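Local atomic coordinates of Beta/alpha-amylase (Paenibacillus polymyxa, PDB entry 3VOC), a protein that hydrolyses alpha-1,4-glucosidic bonds of starch, its family 14 beta-amylase domain, the part present here, releasing maltose units from the non-reducing chain ends. Residues N33-I38 / S404-Y409; S347-N350 / R355-G358; S367-I372 / F384-I389; E374-F379 / I411-P416. One frame throughout, in Å; residues are numbered along the deposited sequence.

Contact 1: N33-I38 / S404-Y409; sequences NGVYAI and SGFKQY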
loop_
_atom_site.group_PDB
_atom_site.type_symbol
_atom_site.label_atom_id
_atom_site.label_comp_id
_atom_site.label_asym_id
_atom_site.label_seq_id
_atom_site.Cartn_x
_atom_site.Cartn_y
_atom_site.Cartn_z
ATOM N N ASN A 33 27.586 -1.197 6.131
ATOM C CA ASN A 33 27.402 0.086 5.469
ATOM C C ASN A 33 26.511 1.059 6.254
ATOM O O ASN A 33 26.258 2.176 5.799
ATOM C CB ASN A 33 26.874 -0.090 4.043
ATOM C CG ASN A 33 27.943 -0.549 3.080
ATOM O OD1 ASN A 33 28.457 0.250 2.293
ATOM N ND2 ASN A 33 28.284 -1.838 3.126
ATOM N N GLY A 34 26.052 0.638 7.427
ATOM C CA GLY A 34 25.250 1.512 8.281
ATOM C C GLY A 34 23.753 1.389 8.057
ATOM O O GLY A 34 22.986 2.180 8.590
ATOM N N VAL A 35 23.324 0.391 7.291
ATOM C CA VAL A 35 21.876 0.115 7.167
ATOM C C VAL A 35 21.308 -0.204 8.548
ATOM O O VAL A 35 21.951 -0.913 9.328
ATOM C CB VAL A 35 21.605 -1.028 6.150
ATOM C CG1 VAL A 35 20.143 -1.477 6.194
ATOM C CG2 VAL A 35 21.984 -0.573 4.739
ATOM N N TYR A 36 20.137 0.354 8.849
ATOM C CA TYR A 36 19.484 0.231 10.145
ATOM C C TYR A 36 18.625 -1.017 10.277
ATOM O O TYR A 36 18.745 -1.768 11.264
ATOM C CB TYR A 36 18.614 1.466 10.409
ATOM C CG TYR A 36 17.857 1.457 11.727
ATOM C CD1 TYR A 36 18.529 1.570 12.956
ATOM C CD2 TYR A 36 16.466 1.369 11.738
ATOM C CE1 TYR A 36 17.809 1.577 14.177
ATOM C CE2 TYR A 36 15.748 1.389 12.925
ATOM C CZ TYR A 36 16.415 1.497 14.132
ATOM O OH TYR A 36 15.657 1.506 15.269
ATOM N N ALA A 37 17.730 -1.207 9.301
ATOM C CA ALA A 37 16.761 -2.299 9.357
ATOM C C ALA A 37 16.527 -2.962 8.016
ATOM O O ALA A 37 16.849 -2.399 6.961
ATOM C CB ALA A 37 15.446 -1.813 9.928
ATOM N N ILE A 38 15.992 -4.177 8.073
ATOM C CA ILE A 38 15.489 -4.872 6.897
ATOM C C ILE A 38 13.965 -4.866 6.961
ATOM O O ILE A 38 13.387 -5.245 7.992
ATOM C CB ILE A 38 15.988 -6.337 6.827
ATOM C CG1 ILE A 38 17.535 -6.409 6.830
ATOM C CG2 ILE A 38 15.350 -7.088 5.627
ATOM C CD1 ILE A 38 18.218 -5.733 5.612
ATOM N N SER A 404 27.577 2.364 -2.839
ATOM C CA SER A 404 28.345 3.544 -2.468
ATOM C C SER A 404 27.479 4.819 -2.490
ATOM O O SER A 404 27.443 5.563 -1.504
ATOM C CB SER A 404 29.579 3.682 -3.376
ATOM O OG SER A 404 30.313 4.825 -2.986
ATOM N N GLY A 405 26.776 5.059 -3.600
ATOM C CA GLY A 405 25.822 6.186 -3.702
ATOM C C GLY A 405 24.688 6.128 -2.676
ATOM O O GLY A 405 24.322 7.154 -2.086
ATOM N N PHE A 406 24.121 4.943 -2.462
ATOM C CA PHE A 406 23.079 4.807 -1.448
ATOM C C PHE A 406 23.648 5.242 -0.092
ATOM O O PHE A 406 23.030 6.016 0.631
ATOM C CB PHE A 406 22.516 3.371 -1.382
ATOM C CG PHE A 406 21.400 3.201 -0.367
ATOM C CD1 PHE A 406 20.228 3.961 -0.463
ATOM C CD2 PHE A 406 21.523 2.285 0.680
ATOM C CE1 PHE A 406 19.181 3.814 0.475
ATOM C CE2 PHE A 406 20.478 2.119 1.633
ATOM C CZ PHE A 406 19.308 2.891 1.525
ATOM N N LYS A 407 24.851 4.775 0.223
ATOM C CA LYS A 407 25.498 5.164 1.469
ATOM C C LYS A 407 25.790 6.667 1.542
ATOM O O LYS A 407 25.529 7.305 2.559
ATOM C CB LYS A 407 26.777 4.359 1.685
ATOM C CG LYS A 407 27.271 4.392 3.126
ATOM C CD LYS A 407 28.642 3.759 3.266
ATOM C CE LYS A 407 29.219 4.095 4.611
ATOM N NZ LYS A 407 30.512 3.417 4.713
ATOM N N GLN A 408 26.326 7.234 0.471
ATOM C CA GLN A 408 26.722 8.653 0.474
ATOM C C GLN A 408 25.540 9.604 0.549
ATOM O O GLN A 408 25.605 10.627 1.219
ATOM C CB GLN A 408 27.571 8.983 -0.757
ATOM C CG GLN A 408 28.909 8.259 -0.739
ATOM C CD GLN A 408 30.027 9.038 -1.389
ATOM O OE1 GLN A 408 30.221 10.228 -1.113
ATOM N NE2 GLN A 408 30.789 8.365 -2.244
ATOM N N TYR A 409 24.462 9.272 -0.144
ATOM C CA TYR A 409 23.313 10.177 -0.230
ATOM C C TYR A 409 22.291 9.976 0.878
ATOM O O TYR A 409 21.693 10.939 1.372
ATOM C CB TYR A 409 22.634 10.019 -1.585
ATOM C CG TYR A 409 23.366 10.739 -2.687
ATOM C CD1 TYR A 409 23.320 12.135 -2.774
ATOM C CD2 TYR A 409 24.098 10.036 -3.643
ATOM C CE1 TYR A 409 23.990 12.825 -3.783
ATOM C CE2 TYR A 409 24.786 10.712 -4.663
ATOM C CZ TYR A 409 24.721 12.106 -4.721
ATOM O OH TYR A 409 25.376 12.788 -5.722
#
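Asn33 and Lys407 meet with their side chains crossed at about a right angle, and most of the 154 Å² buried between residues 33-38 and 404-409 belongs to this pair. Asn33 offers two oxygens to the methylene chain of the lysine: its carbonyl O lies 3.6 Å from Lys407 CG, and its amide OD1 lies 3.6 Å from Lys407 CD. Both are contacts with aliphatic carbon, so they amount to van der Waals packing rather than hydrogen bonding. The lysine presents a flank instead of its ammonium group because CG stands anti to the backbone N (chi1 -162°) and the chain runs out straight from there. At the other end of the Asn33 amide, ND2 is engaged by the carbonyl O of Thr29, four residues earlier in the last turn of helix 20-32.

Gly34 then ends helix 20-32 in a Schellman motif. At its positive phi (92°) a CB would crowd the carbonyl O of Asn33, a conformation suited to glycine.

Val35, buried, supplies the smaller, apolar part of the contact. Its CG2 methyl reaches the rim of the Phe406 ring, close to the ring plane, 4.4 Å from Phe406 CE2, a loose touch. Val10 and Ile411 also touch both side chains.

From Ala37 the chain becomes strand 37-43, hydrogen-bonded between strands 7-11 and 73-79 of the barrel. Helix 403-411 therefore packs against the turn that feeds the second strand, with Phe406 pointing inward onto Val10 of the first strand and Lys407 lying at the exposed margin.

Contact 2: S347-N350 / R355-G358; sequences SIAN and RLNG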
loop_
_atom_site.group_PDB
_atom_site.type_symbol
_atom_site.label_atom_id
_atom_site.label_comp_id
_atom_site.label_asym_id
_atom_site.label_seq_id
_atom_site.Cartn_x
_atom_site.Cartn_y
_atom_site.Cartn_z
ATOM N N SER A 347 3.894 17.403 1.553
ATOM C CA SER A 347 3.473 18.706 2.117
ATOM C C SER A 347 2.219 18.586 2.980
ATOM O O SER A 347 2.133 19.185 4.058
ATOM C CB SER A 347 3.181 19.716 1.004
ATOM O OG SER A 347 4.382 20.190 0.424
ATOM N N ILE A 348 1.244 17.829 2.491
ATOM C CA ILE A 348 0.014 17.609 3.253
ATOM C C ILE A 348 0.301 16.863 4.552
ATOM O O ILE A 348 -0.130 17.297 5.629
ATOM C CB ILE A 348 -1.048 16.883 2.422
ATOM C CG1 ILE A 348 -1.437 17.751 1.214
ATOM C CG2 ILE A 348 -2.275 16.499 3.313
ATOM C CD1 ILE A 348 -2.274 17.034 0.157
ATOM N N ALA A 349 1.024 15.747 4.459
ATOM C CA ALA A 349 1.413 15.006 5.659
ATOM C C ALA A 349 2.133 15.896 6.687
ATOM O O ALA A 349 1.796 15.876 7.876
ATOM C CB ALA A 349 2.270 13.809 5.282
ATOM N N ASN A 350 3.111 16.687 6.240
ATOM C CA ASN A 350 3.827 17.573 7.185
ATOM C C ASN A 350 2.940 18.645 7.788
ATOM O O ASN A 350 3.051 18.937 8.974
ATOM C CB ASN A 350 5.064 18.222 6.556
ATOM C CG ASN A 350 6.221 17.250 6.436
ATOM O OD1 ASN A 350 6.291 16.259 7.167
ATOM N ND2 ASN A 350 7.126 17.522 5.508
ATOM N N ARG A 355 3.823 11.576 10.359
ATOM C CA ARG A 355 5.205 11.151 10.117
ATOM C C ARG A 355 5.342 10.478 8.751
ATOM O O ARG A 355 4.576 9.562 8.430
ATOM C CB ARG A 355 5.667 10.187 11.201
ATOM C CG ARG A 355 5.795 10.823 12.615
ATOM C CD ARG A 355 5.941 9.758 13.685
ATOM N NE ARG A 355 7.043 8.835 13.393
ATOM C CZ ARG A 355 8.304 9.013 13.788
ATOM N NH1 ARG A 355 8.653 10.081 14.499
ATOM N NH2 ARG A 355 9.226 8.113 13.480
ATOM N N LEU A 356 6.324 10.930 7.969
ATOM C CA LEU A 356 6.598 10.375 6.646
ATOM C C LEU A 356 7.760 9.385 6.603
ATOM O O LEU A 356 8.837 9.623 7.168
ATOM C CB LEU A 356 6.899 11.486 5.650
ATOM C CG LEU A 356 5.747 12.363 5.205
ATOM C CD1 LEU A 356 6.312 13.686 4.746
ATOM C CD2 LEU A 356 4.910 11.695 4.080
ATOM N N ASN A 357 7.520 8.288 5.893
ATOM C CA ASN A 357 8.570 7.345 5.491
ATOM C C ASN A 357 8.516 7.175 3.976
ATOM O O ASN A 357 7.448 7.298 3.374
ATOM C CB ASN A 357 8.372 5.994 6.188
ATOM C CG ASN A 357 8.462 6.102 7.712
ATOM O OD1 ASN A 357 7.455 5.987 8.414
ATOM N ND2 ASN A 357 9.673 6.328 8.225
ATOM N N GLY A 358 9.657 6.887 3.361
ATOM C CA GLY A 358 9.767 6.904 1.902
ATOM C C GLY A 358 10.324 5.627 1.302
ATOM O O GLY A 358 10.978 4.837 1.991
HETATM O O HOH W 1 7.791 13.521 8.302
#
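Leu356 and Asn350 both carry CG beside the backbone N and anti to the carbonyl carbon (chi1 -72° and -76°); the leucine torsion turns its two branches to helix 338-352, and the asparagine torsion brings its amide to Leu356 CD1. One branch goes to Ala349: Leu356 CD2 sits 3.6 Å from Ala349 CB, with the branch point, Leu356 CG, at 3.8 Å from the same methyl. The other goes to Asn350, where Leu356 CD1 comes within 3.5 Å of Asn350 OD1. The leucine thus straddles two successive helical residues, and the asparagine crosses it at about a right angle.

The elements belong to a right-handed beta-alpha-beta unit of the TIM barrel, strand 318-321, helix 338-352 and strand 356-359, and the contact folds the end of the helix back onto the start of the strand that follows it. Leu319 of the preceding strand touches both Ala349 and Leu356, so all three elements of the unit meet at this point.

Polar groups run along one margin of the apolar pair. A water oxygen lies 3.0 Å from Leu356 N and accepts its proton, and the water gives a weak bond to Asn350 OD1 at 3.3 Å, bridging the backbone of the strand to the side chain of the helix. The amide nitrogen, Asn350 ND2, is taken up by the carbonyl O of Phe379, which follows the next barrel helix. Ile309 of helix 305-315 also touches Ala349, while Tyr381 lies against Leu356.

Contact 3: S367-I372 / F384-I389; sequences SGFQKI and FTLLRI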
loop_
_atom_site.group_PDB
_atom_site.type_symbol
_atom_site.label_atom_id
_atom_site.label_comp_id
_atom_site.label_asym_id
_atom_site.label_seq_id
_atom_site.Cartn_x
_atom_site.Cartn_y
_atom_site.Cartn_z
ATOM N N SER A 367 21.464 9.082 -10.257
ATOM C CA SER A 367 20.618 10.270 -10.056
ATOM C C SER A 367 19.409 10.002 -9.162
ATOM O O SER A 367 18.914 10.917 -8.482
ATOM C CB SER A 367 20.118 10.791 -11.411
ATOM O OG SER A 367 21.212 11.190 -12.222
ATOM N N GLY A 368 18.932 8.756 -9.173
ATOM C CA GLY A 368 17.828 8.333 -8.301
ATOM C C GLY A 368 18.077 8.640 -6.834
ATOM O O GLY A 368 17.177 9.114 -6.133
ATOM N N PHE A 369 19.311 8.408 -6.377
ATOM C CA PHE A 369 19.678 8.678 -4.994
ATOM C C PHE A 369 19.634 10.175 -4.660
ATOM O O PHE A 369 19.265 10.553 -3.554
ATOM C CB PHE A 369 21.048 8.052 -4.640
ATOM C CG PHE A 369 21.057 6.531 -4.679
ATOM C CD1 PHE A 369 19.969 5.802 -4.213
ATOM C CD2 PHE A 369 22.160 5.834 -5.166
ATOM C CE1 PHE A 369 19.970 4.398 -4.250
ATOM C CE2 PHE A 369 22.165 4.433 -5.197
ATOM C CZ PHE A 369 21.070 3.720 -4.745
ATOM N N GLN A 370 20.004 11.013 -5.626
ATOM C CA GLN A 370 19.989 12.472 -5.440
ATOM C C GLN A 370 18.551 12.973 -5.374
ATOM O O GLN A 370 18.237 13.876 -4.597
ATOM C CB GLN A 370 20.736 13.185 -6.581
ATOM C CG GLN A 370 22.029 12.502 -7.011
ATOM C CD GLN A 370 22.649 13.079 -8.294
ATOM O OE1 GLN A 370 22.231 14.125 -8.795
ATOM N NE2 GLN A 370 23.659 12.383 -8.824
ATOM N N LYS A 371 17.669 12.395 -6.193
ATOM C CA LYS A 371 16.250 12.721 -6.084
ATOM C C LYS A 371 15.666 12.311 -4.735
ATOM O O LYS A 371 14.939 13.085 -4.121
ATOM C CB LYS A 371 15.429 12.141 -7.238
ATOM C CG LYS A 371 14.919 13.221 -8.198
ATOM C CD LYS A 371 13.775 14.019 -7.554
ATOM C CE LYS A 371 13.148 15.003 -8.521
ATOM N NZ LYS A 371 14.025 16.189 -8.808
ATOM N N ILE A 372 16.011 11.109 -4.268
ATOM C CA ILE A 372 15.544 10.649 -2.963
ATOM C C ILE A 372 16.062 11.595 -1.889
ATOM O O ILE A 372 15.315 11.996 -0.998
ATOM C CB ILE A 372 15.970 9.182 -2.642
ATOM C CG1 ILE A 372 15.274 8.202 -3.605
ATOM C CG2 ILE A 372 15.588 8.818 -1.194
ATOM C CD1 ILE A 372 16.013 6.884 -3.768
ATOM N N PHE A 384 13.700 5.977 5.170
ATOM C CA PHE A 384 13.657 5.629 3.768
ATOM C C PHE A 384 13.993 4.154 3.659
ATOM O O PHE A 384 14.983 3.696 4.256
ATOM C CB PHE A 384 14.648 6.450 2.915
ATOM C CG PHE A 384 14.595 6.075 1.464
ATOM C CD1 PHE A 384 13.587 6.588 0.643
ATOM C CD2 PHE A 384 15.477 5.137 0.940
ATOM C CE1 PHE A 384 13.491 6.205 -0.682
ATOM C CE2 PHE A 384 15.385 4.742 -0.375
ATOM C CZ PHE A 384 14.389 5.270 -1.189
ATOM N N THR A 385 13.183 3.421 2.896
ATOM C CA THR A 385 13.470 2.023 2.585
ATOM C C THR A 385 13.817 1.845 1.103
ATOM O O THR A 385 13.022 2.192 0.220
ATOM C CB THR A 385 12.291 1.095 2.937
ATOM O OG1 THR A 385 11.963 1.242 4.317
ATOM C CG2 THR A 385 12.682 -0.372 2.700
ATOM N N LEU A 386 14.990 1.275 0.832
ATOM C CA LEU A 386 15.390 1.006 -0.548
ATOM C C LEU A 386 14.917 -0.356 -1.065
ATOM O O LEU A 386 15.196 -1.397 -0.454
ATOM C CB LEU A 386 16.914 1.140 -0.725
ATOM C CG LEU A 386 17.195 1.075 -2.251
ATOM C CD1 LEU A 386 17.077 2.431 -2.927
ATOM C CD2 LEU A 386 18.503 0.484 -2.546
ATOM N N LEU A 387 14.175 -0.354 -2.175
ATOM C CA LEU A 387 13.823 -1.597 -2.862
ATOM C C LEU A 387 14.855 -1.867 -3.952
ATOM O O LEU A 387 15.070 -0.990 -4.796
ATOM C CB LEU A 387 12.435 -1.475 -3.507
ATOM C CG LEU A 387 11.238 -1.649 -2.564
ATOM C CD1 LEU A 387 11.010 -0.415 -1.682
ATOM C CD2 LEU A 387 9.965 -1.989 -3.358
ATOM N N ARG A 388 15.538 -3.017 -3.954
ATOM C CA ARG A 388 15.584 -4.056 -2.907
ATOM C C ARG A 388 17.022 -4.441 -2.632
ATOM O O ARG A 388 17.959 -3.920 -3.260
ATOM C CB ARG A 388 14.942 -5.346 -3.402
ATOM C CG ARG A 388 13.612 -5.591 -2.928
ATOM C CD ARG A 388 12.998 -6.669 -3.803
ATOM N NE ARG A 388 11.598 -6.368 -3.990
ATOM C CZ ARG A 388 10.640 -6.703 -3.130
ATOM N NH1 ARG A 388 10.928 -7.355 -2.002
ATOM N NH2 ARG A 388 9.396 -6.366 -3.407
ATOM N N ILE A 389 17.190 -5.382 -1.698
ATOM C CA ILE A 389 18.502 -5.795 -1.241
ATOM C C ILE A 389 19.457 -6.188 -2.386
ATOM O O ILE A 389 20.610 -5.773 -2.375
ATOM C CB ILE A 389 18.396 -6.910 -0.136
ATOM C CG1 ILE A 389 19.770 -7.269 0.437
ATOM C CG2 ILE A 389 17.672 -8.168 -0.653
ATOM C CD1 ILE A 389 19.676 -8.083 1.758
#
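Ile372 lies across one face of the Phe384 ring. Its CG2 methyl is 3.6 Å from the ring centroid and 20° off the ring normal, a CH-pi contact displaced toward the CD1-CE1 side, with Ile372 CG2 to Phe384 CE1 at 3.4 Å. The CD1 methyl of the same isoleucine reaches the far end of the ring, 3.4 Å from Phe384 CZ; it lies beyond the rim there, while CG2 covers the face. Phe384 meets them because its CG stands anti to the backbone N (chi1 180°), carrying the ring out from the strand toward the helix.

Next to this, Leu386 CD1 lies in the plane of the Phe369 ring at its edge, 3.7 Å from Phe369 CE1; the same methyl is also at the edge of the Phe384 ring.

Farther out, helix 403-411 supports both pairs, with Ile410 on Ile372 and Phe406 on Leu386. Strand 383-386 is held in the barrel by backbone bonds to Ser9 and Gly358, and it leads to Arg388, a substrate-binding residue by similarity. With four buried hydrocarbon side chains meeting, dispersion and the hydrophobic effect account for this union of barrel helix and strand, and direct polar bonds contribute nothing to it.

Contact 4: E374-F379 / I411-P416; sequences EKITKF and ISKAKP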
loop_
_atom_site.group_PDB
_atom_site.type_symbol
_atom_site.label_atom_id
_atom_site.label_comp_id
_atom_site.label_asym_id
_atom_site.label_seq_id
_atom_site.Cartn_x
_atom_site.Cartn_y
_atom_site.Cartn_z
ATOM N N GLU A 374 16.841 14.740 -2.102
ATOM C CA GLU A 374 16.061 15.988 -2.152
ATOM C C GLU A 374 14.741 15.853 -1.380
ATOM O O GLU A 374 14.397 16.714 -0.565
ATOM C CB GLU A 374 15.832 16.420 -3.615
ATOM C CG GLU A 374 14.760 17.504 -3.821
ATOM C CD GLU A 374 14.026 17.384 -5.165
ATOM O OE1 GLU A 374 12.858 17.823 -5.274
ATOM O OE2 GLU A 374 14.623 16.861 -6.124
ATOM N N LYS A 375 14.021 14.757 -1.617
ATOM C CA LYS A 375 12.728 14.562 -0.987
ATOM C C LYS A 375 12.821 14.392 0.520
ATOM O O LYS A 375 12.125 15.094 1.273
ATOM C CB LYS A 375 11.957 13.384 -1.634
ATOM C CG LYS A 375 11.675 13.582 -3.161
ATOM C CD LYS A 375 11.095 14.969 -3.455
ATOM C CE LYS A 375 10.613 15.086 -4.927
ATOM N NZ LYS A 375 10.304 16.514 -5.326
ATOM N N ILE A 376 13.693 13.489 0.971
ATOM C CA ILE A 376 13.785 13.216 2.416
ATOM C C ILE A 376 14.225 14.448 3.224
ATOM O O ILE A 376 13.797 14.610 4.359
ATOM C CB ILE A 376 14.635 11.934 2.755
ATOM C CG1 ILE A 376 16.086 12.065 2.273
ATOM C CG2 ILE A 376 13.971 10.688 2.141
ATOM C CD1 ILE A 376 16.966 10.838 2.592
ATOM N N THR A 377 15.059 15.309 2.630
ATOM C CA THR A 377 15.555 16.503 3.315
ATOM C C THR A 377 14.581 17.690 3.227
ATOM O O THR A 377 14.502 18.480 4.167
ATOM C CB THR A 377 16.950 16.970 2.801
ATOM O OG1 THR A 377 16.890 17.199 1.389
ATOM C CG2 THR A 377 18.036 15.923 3.105
ATOM N N LYS A 378 13.855 17.822 2.109
ATOM C CA LYS A 378 12.829 18.866 1.970
ATOM C C LYS A 378 11.690 18.641 2.962
ATOM O O LYS A 378 11.113 19.593 3.486
ATOM C CB LYS A 378 12.235 18.891 0.558
ATOM C CG LYS A 378 12.995 19.737 -0.450
ATOM C CD LYS A 378 12.363 19.618 -1.844
ATOM C CE LYS A 378 13.081 20.493 -2.875
ATOM N NZ LYS A 378 12.506 20.323 -4.260
ATOM N N PHE A 379 11.367 17.379 3.218
ATOM C CA PHE A 379 10.131 17.069 3.943
ATOM C C PHE A 379 10.304 16.396 5.299
ATOM O O PHE A 379 9.336 15.919 5.890
ATOM C CB PHE A 379 9.184 16.283 3.031
ATOM C CG PHE A 379 8.796 17.036 1.780
ATOM C CD1 PHE A 379 7.974 18.164 1.861
ATOM C CD2 PHE A 379 9.254 16.623 0.530
ATOM C CE1 PHE A 379 7.624 18.885 0.717
ATOM C CE2 PHE A 379 8.909 17.336 -0.632
ATOM C CZ PHE A 379 8.084 18.470 -0.535
ATOM N N ILE A 411 22.190 6.821 3.548
ATOM C CA ILE A 411 22.565 6.260 4.853
ATOM C C ILE A 411 23.268 7.320 5.699
ATOM O O ILE A 411 23.072 7.375 6.912
ATOM C CB ILE A 411 23.456 4.988 4.760
ATOM C CG1 ILE A 411 22.798 3.902 3.920
ATOM C CG2 ILE A 411 23.787 4.452 6.169
ATOM C CD1 ILE A 411 23.647 2.652 3.776
ATOM N N SER A 412 24.057 8.172 5.045
ATOM C CA SER A 412 24.828 9.237 5.721
ATOM C C SER A 412 23.966 10.264 6.463
ATOM O O SER A 412 24.486 11.007 7.301
ATOM C CB SER A 412 25.723 9.967 4.717
ATOM O OG SER A 412 24.916 10.630 3.755
ATOM N N LYS A 413 22.666 10.304 6.160
ATOM C CA LYS A 413 21.742 11.209 6.844
ATOM C C LYS A 413 21.341 10.722 8.232
ATOM O O LYS A 413 20.799 11.496 9.031
ATOM C CB LYS A 413 20.480 11.458 5.999
ATOM C CG LYS A 413 20.744 12.062 4.616
ATOM C CD LYS A 413 21.450 13.418 4.709
ATOM C CE LYS A 413 21.533 14.103 3.343
ATOM N NZ LYS A 413 22.444 13.358 2.407
ATOM N N ALA A 414 21.572 9.442 8.508
ATOM C CA ALA A 414 21.160 8.832 9.776
ATOM C C ALA A 414 22.215 9.023 10.846
ATOM O O ALA A 414 23.413 8.938 10.553
ATOM C CB ALA A 414 20.901 7.353 9.585
ATOM N N LYS A 415 21.771 9.270 12.077
ATOM C CA LYS A 415 22.668 9.226 13.235
ATOM C C LYS A 415 22.830 7.773 13.643
ATOM O O LYS A 415 21.825 7.088 13.857
ATOM C CB LYS A 415 22.117 10.017 14.422
ATOM C CG LYS A 415 22.585 11.460 14.483
ATOM C CD LYS A 415 21.446 12.445 14.234
ATOM C CE LYS A 415 20.592 12.642 15.500
ATOM N NZ LYS A 415 19.637 13.771 15.350
ATOM N N PRO A 416 24.087 7.296 13.754
ATOM C CA PRO A 416 24.337 5.904 14.155
ATOM C C PRO A 416 24.110 5.693 15.654
ATOM O O PRO A 416 23.062 5.173 16.049
ATOM C CB PRO A 416 25.820 5.681 13.790
ATOM C CG PRO A 416 26.293 6.984 13.127
ATOM C CD PRO A 416 25.344 8.045 13.591
#
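Thr377 and Lys413 make the closest apolar approach between residues 374-379 and 411-416: Thr377 CG2 stands 3.9 Å from Lys413 CE. The two side chains cross at a slant, the lysine chain being bent at chi2 and again at chi4, which brings CE alongside the threonine methyl. A looser touch joins Ile376 CD1 to Lys413 CG at 4.5 Å, and Ile376 is backed by Ile410 of helix 403-411. Only 91 Å² is buried in all.

Polar bonds serve the ends of these groups outside the direct contact. Lys413 NZ is held by the carbonyl of Tyr409 and pairs with Glu373, a residue of the facing helix, while Thr377 OG1 bonds back to the carbonyl of Glu373.

Salt bridges form a separate network on the helix. Glu374 OE1 receives Lys378 NZ at 2.7 Å and Lys375 NZ at 2.9 Å, the two ammonium groups coming from opposite faces of the carboxylate plane, 43° and 46° out of it. Glu374 OE2 takes Lys371. The several lysines round Glu374 would probably favour its charged form. Lys375 also pairs with Asp343 of helix 338-352.

Chain geometry completes the account: a type I turn from Ile411 to Ala414, closed by Ala414 N to Ile411 O at 3.0 Å, ends helix 403-411 and sets Lys413 against helix 367-378, which connects strands 356-359 and 383-386 of the TIM barrel, as the chain passes on toward strand 7-11.

The four contacts follow the closing of a (beta/alpha)8 barrel. Contact 2 comes first among the late elements and contact 3 follows it; their strands, 356-359 and 383-386, are neighbours in the sheet, joined by Thr385 N to Gly358 O. Contacts 3 and 4 share helix 367-378, with centres about 11 Å apart, and contact 2 reaches contact 4 through Asn350 ND2 and Phe379 O. Helix 403-411 then takes the chain back to the start: contact 1, centred about 10 Å from contact 3 and 21 Å from contact 2, joins it to the loop leading into strand 37-43. The last barrel helix is thereby packed against early residues, around strands bearing residues inferred to be catalytic or substrate-binding.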